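Valine-pyruvate aminotransferase (Salmonella typhimurium, PDB 3G7Q) uses pyridoxal 5'-phosphate to move an amino group from L-valine to pyruvate, a transamination that yields L-alanine and 3-methyl-2-oxobutanoate. Local coordinates at residues Pro227-Ser232 against Gly338-Trp343; Pro309-Arg314 against Asn391-Pro396. All blocks are in the same frame, centred on the assembly; numbering follows the deposited sequence. Where two conformers were deposited one is given.

Contact 1 (Pro227-Ser232 against Gly338-Trp343); sequences PGIIFS and GAIFLW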
# COMPACT_ATOMS: atom_id res chain seq x y z
N PRO A 227 7.63 -9.80 16.30
CA PRO A 227 8.98 -9.53 16.80
C PRO A 227 9.27 -9.91 18.24
O PRO A 227 10.41 -9.77 18.70
CB PRO A 227 9.10 -8.02 16.62
CG PRO A 227 7.72 -7.55 16.93
CD PRO A 227 6.81 -8.57 16.30
N GLY A 228 8.28 -10.42 18.96
CA GLY A 228 8.52 -10.92 20.31
C GLY A 228 8.74 -9.86 21.38
O GLY A 228 9.36 -10.13 22.38
N ILE A 229 8.19 -8.68 21.17
CA ILE A 229 8.29 -7.59 22.15
C ILE A 229 7.14 -7.75 23.16
O ILE A 229 6.17 -6.95 23.19
CB ILE A 229 8.29 -6.21 21.48
CG1 ILE A 229 9.34 -6.11 20.34
CG2 ILE A 229 8.57 -5.09 22.57
CD1 ILE A 229 9.25 -4.93 19.43
N ILE A 230 7.28 -8.77 23.98
CA ILE A 230 6.31 -9.14 25.00
C ILE A 230 7.05 -9.60 26.22
O ILE A 230 7.99 -10.41 26.14
CB ILE A 230 5.32 -10.21 24.44
CG1 ILE A 230 4.23 -10.52 25.46
CG2 ILE A 230 6.09 -11.49 24.00
CD1 ILE A 230 3.06 -11.31 24.89
N PHE A 231 6.62 -9.08 27.38
CA PHE A 231 7.28 -9.32 28.65
C PHE A 231 6.42 -10.09 29.66
O PHE A 231 6.73 -10.15 30.85
CB PHE A 231 7.69 -7.98 29.26
CG PHE A 231 8.24 -6.99 28.24
CD1 PHE A 231 9.29 -7.33 27.40
CD2 PHE A 231 7.73 -5.70 28.15
CE1 PHE A 231 9.79 -6.45 26.50
CE2 PHE A 231 8.23 -4.82 27.23
CZ PHE A 231 9.23 -5.18 26.40
N SER A 232 5.28 -10.58 29.22
CA SER A 232 4.39 -11.27 30.10
C SER A 232 4.03 -12.58 29.47
O SER A 232 4.32 -12.81 28.29
CB SER A 232 3.11 -10.46 30.28
OG SER A 232 2.52 -10.34 28.98
N GLY A 338 4.17 -5.52 27.08
CA GLY A 338 4.73 -5.66 25.76
C GLY A 338 4.63 -4.36 25.02
O GLY A 338 4.20 -3.34 25.57
N ALA A 339 5.03 -4.41 23.75
CA ALA A 339 5.09 -3.27 22.88
C ALA A 339 6.13 -2.22 23.36
O ALA A 339 6.97 -2.50 24.23
CB ALA A 339 3.67 -2.63 22.59
N ILE A 340 6.07 -1.05 22.75
CA ILE A 340 7.15 -0.05 22.86
C ILE A 340 6.72 1.27 23.50
O ILE A 340 7.42 2.30 23.36
CB ILE A 340 7.76 0.21 21.43
CG1 ILE A 340 6.74 0.82 20.45
CG2 ILE A 340 8.40 -1.11 20.88
CD1 ILE A 340 7.34 1.28 19.07
N PHE A 341 5.58 1.23 24.18
CA PHE A 341 5.00 2.41 24.79
C PHE A 341 4.82 2.30 26.30
O PHE A 341 4.75 1.22 26.84
CB PHE A 341 3.59 2.64 24.22
CG PHE A 341 3.54 2.65 22.72
CD1 PHE A 341 3.94 3.77 22.00
CD2 PHE A 341 3.15 1.52 22.03
CE1 PHE A 341 3.94 3.75 20.61
CE2 PHE A 341 3.15 1.51 20.61
CZ PHE A 341 3.54 2.60 19.92
N LEU A 342 4.74 3.46 26.93
CA LEU A 342 4.26 3.56 28.29
C LEU A 342 2.99 4.42 28.24
O LEU A 342 2.92 5.47 27.56
CB LEU A 342 5.29 4.12 29.25
CG LEU A 342 6.47 3.22 29.56
CD1 LEU A 342 7.52 3.99 30.42
CD2 LEU A 342 6.03 1.93 30.26
N TRP A 343 1.98 3.95 28.94
CA TRP A 343 0.69 4.64 29.06
C TRP A 343 0.62 5.19 30.46
O TRP A 343 0.61 4.42 31.47
CB TRP A 343 -0.43 3.66 28.78
CG TRP A 343 -1.84 4.14 28.87
CD1 TRP A 343 -2.74 3.87 29.85
CD2 TRP A 343 -2.55 4.88 27.87
NE1 TRP A 343 -3.94 4.42 29.54
CE2 TRP A 343 -3.86 5.04 28.33
CE3 TRP A 343 -2.19 5.44 26.64
CZ2 TRP A 343 -4.84 5.73 27.60
CZ3 TRP A 343 -3.16 6.11 25.90
CH2 TRP A 343 -4.47 6.25 26.39
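Backbone torsions of -86° (phi) and 71° (psi) make Ile229 the centre of an inverse gamma turn, spanned by a weak bond from Ile230 N to Gly228 O. The turn presents the carbonyl of Ile229 to the Gly338-Trp343 segment, where Ala339 N donates to Ile229 O over 2.8 Å. The hydrogen bond is fairly straight (160° at the hydrogen), although the donor stands above the carbonyl plane. Ile230 and Gly338 form a single beta bridge, their CA atoms 3.9 Å apart. In this aminotransferase of the class I and II family the bridge ties the loop after strand 216-219 of the large seven-stranded sheet to the entry of strand 341-345 in the smaller, six-stranded sheet. Having no side chain, Gly338 brings its CA to 3.2 Å from Ile229 O. Side chains finish the join. Ile229 places CG2 anti to its backbone N, 3.5 Å from Ala339 O, while its CG1 branch carries CD1 obliquely across to CG2 of Ile340. Phe231, with CG anti to its carbonyl carbon, brings its ring alongside the glycine, CD2 lying 3.7 Å from Gly338 N. Tyr311 of helix 299-325 touches both Ile229 and Ile340.

Contact 2 (Pro309-Arg314 against Asn391-Pro396); sequences PFYYQR and NYVPEP
Helix 299-325, the long helix that leads into the C-terminal part of this class I and II aminotransferase fold, packs here against the loop joining strand 387-391 to helix 396-416, with Glu395 at the N-cap position of that last helix. The loop starts with an Asx turn: Asn391 OD1 accepts from Val393 N at 2.9 Å, with the donor in the carbonyl plane, and Asn391 ND2 is held by the carbonyls of Gly38 and Asn40. Within this turn, Tyr392 adopts the crowded first torsion, with CG between its backbone N and carbonyl carbon (chi1 66°). That choice sends the ring against the helix backbone, where CE1 comes 3.6 Å from Tyr311 O and the hydroxyl reaches CB of Tyr311. The phenol oxygen is hydrogen-bonded to Ala339 O, which fixes the tip of this buried ring. Tyr311 crosses it at about a right angle, offering its ring edge to Tyr392 CE1. Farther along the same edge, CE1 of Tyr311 meets CG2 of Val393 at 3.6 Å, and its OH is bonded to Ala42 N. Arg314 follows another course. With CG anti to the backbone N (chi1 -161°), it passes beside Tyr392 O, and bends at chi2 and chi3 then bring one guanidinium face to the tip of Phe310, whose CZ sits 3.2 Å above the guanidinium plane, toward the rim. The carboxylate of Glu395 is near but beyond salt-bridge range, and the edge of the guanidinium brings Arg314 NH1 to 3.3 Å from Val393 O.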
# COMPACT_ATOMS: atom_id res chain seq x y z
N PRO A 309 14.99 -8.83 24.87
CA PRO A 309 15.78 -8.31 26.01
C PRO A 309 16.16 -6.84 25.93
O PRO A 309 16.30 -6.18 26.97
CB PRO A 309 17.04 -9.18 26.01
CG PRO A 309 16.81 -10.23 25.05
CD PRO A 309 15.70 -9.91 24.16
N PHE A 310 16.40 -6.35 24.72
CA PHE A 310 16.70 -4.94 24.52
C PHE A 310 15.56 -4.08 25.04
O PHE A 310 15.78 -3.14 25.80
CB PHE A 310 16.95 -4.62 23.04
CG PHE A 310 17.14 -3.14 22.78
CD1 PHE A 310 16.05 -2.30 22.56
CD2 PHE A 310 18.41 -2.62 22.73
CE1 PHE A 310 16.27 -0.93 22.32
CE2 PHE A 310 18.61 -1.28 22.49
CZ PHE A 310 17.54 -0.45 22.29
N TYR A 311 14.33 -4.36 24.59
CA TYR A 311 13.19 -3.55 25.00
C TYR A 311 12.85 -3.74 26.48
O TYR A 311 12.43 -2.81 27.12
CB TYR A 311 11.97 -3.87 24.15
CG TYR A 311 12.05 -3.31 22.73
CD1 TYR A 311 11.77 -1.99 22.48
CD2 TYR A 311 12.39 -4.12 21.64
CE1 TYR A 311 11.81 -1.49 21.22
CE2 TYR A 311 12.44 -3.61 20.34
CZ TYR A 311 12.17 -2.30 20.14
OH TYR A 311 12.21 -1.74 18.88
N TYR A 312 13.01 -4.95 27.00
CA TYR A 312 12.72 -5.20 28.41
C TYR A 312 13.64 -4.34 29.29
O TYR A 312 13.20 -3.67 30.24
CB TYR A 312 12.86 -6.67 28.71
CG TYR A 312 12.53 -7.00 30.15
CD1 TYR A 312 11.25 -6.85 30.64
CD2 TYR A 312 13.51 -7.45 30.99
CE1 TYR A 312 10.94 -7.16 31.98
CE2 TYR A 312 13.22 -7.76 32.31
CZ TYR A 312 11.93 -7.62 32.78
OH TYR A 312 11.67 -7.94 34.09
N GLN A 313 14.90 -4.28 28.94
CA GLN A 313 15.81 -3.46 29.72
C GLN A 313 15.48 -1.98 29.60
O GLN A 313 15.55 -1.23 30.59
CB GLN A 313 17.23 -3.63 29.23
CG GLN A 313 18.22 -3.01 30.19
CD GLN A 313 19.48 -2.61 29.51
OE1 GLN A 313 20.51 -3.29 29.64
NE2 GLN A 313 19.42 -1.51 28.77
N ARG A 314 15.14 -1.58 28.39
CA ARG A 314 14.83 -0.18 28.12
C ARG A 314 13.54 0.27 28.82
O ARG A 314 13.48 1.39 29.33
CB ARG A 314 14.81 0.08 26.61
CG ARG A 314 14.95 1.54 26.20
CD ARG A 314 16.32 2.12 26.71
NE ARG A 314 17.49 1.62 25.98
CZ ARG A 314 17.96 2.14 24.84
NH1 ARG A 314 17.36 3.16 24.25
NH2 ARG A 314 19.03 1.62 24.28
N ASN A 391 6.52 6.94 23.94
CA ASN A 391 7.35 5.88 23.36
C ASN A 391 8.61 5.83 24.21
O ASN A 391 9.24 6.87 24.42
CB ASN A 391 7.65 6.23 21.90
CG ASN A 391 8.44 5.15 21.19
OD1 ASN A 391 9.39 4.61 21.74
ND2 ASN A 391 8.07 4.88 19.91
N TYR A 392 8.95 4.66 24.76
CA TYR A 392 10.14 4.55 25.67
C TYR A 392 11.46 4.21 24.97
O TYR A 392 12.48 4.01 25.65
CB TYR A 392 9.86 3.55 26.81
CG TYR A 392 9.69 2.09 26.40
CD1 TYR A 392 10.79 1.29 26.15
CD2 TYR A 392 8.43 1.53 26.32
CE1 TYR A 392 10.65 -0.03 25.77
CE2 TYR A 392 8.27 0.19 26.00
CZ TYR A 392 9.38 -0.57 25.70
OH TYR A 392 9.23 -1.90 25.34
N VAL A 393 11.45 4.16 23.66
CA VAL A 393 12.63 3.83 22.84
C VAL A 393 13.71 4.91 22.69
O VAL A 393 14.89 4.55 22.60
CB VAL A 393 12.19 3.44 21.40
CG1 VAL A 393 13.35 3.50 20.43
CG2 VAL A 393 11.52 2.11 21.41
N PRO A 394 13.35 6.20 22.62
CA PRO A 394 14.41 7.22 22.44
C PRO A 394 15.52 7.17 23.50
O PRO A 394 15.36 6.59 24.58
CB PRO A 394 13.65 8.53 22.52
CG PRO A 394 12.30 8.18 22.06
CD PRO A 394 12.03 6.84 22.68
N GLU A 395 16.66 7.78 23.20
CA GLU A 395 17.79 7.70 24.12
C GLU A 395 17.43 8.26 25.50
O GLU A 395 16.68 9.23 25.60
CB GLU A 395 19.04 8.39 23.55
CG GLU A 395 19.60 7.71 22.27
CD GLU A 395 19.90 6.23 22.47
OE1 GLU A 395 20.46 5.84 23.51
OE2 GLU A 395 19.56 5.43 21.57
N PRO A 396 17.96 7.65 26.54
CA PRO A 396 17.63 8.04 27.93
C PRO A 396 17.86 9.51 28.32
O PRO A 396 17.16 10.02 29.22
CB PRO A 396 18.50 7.13 28.79
CG PRO A 396 19.45 6.48 27.88
CD PRO A 396 18.89 6.50 26.52

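Followed from the N terminus, the chain passes first through 227-232, then helix segment 309-314, then 338-343 and lastly 391-396. Contact 1 closes a loop of 105 intervening residues and contact 2 one of 76; because their segments alternate, the two closures cross instead of nesting. Contact 1 joins the loop after strand 216-219 to the start of strand 341-345, whereas contact 2 joins helix 299-325 to the turn leaving strand 387-391. Their centres are about 10 Å apart, and residues flanking two antiparallel neighbouring strands connect them: Ile340 O lies 3.1 Å from Tyr392 N, a probable backbone hydrogen bond. A loop from the large sheet, the long helix and the smaller sheet thus meet.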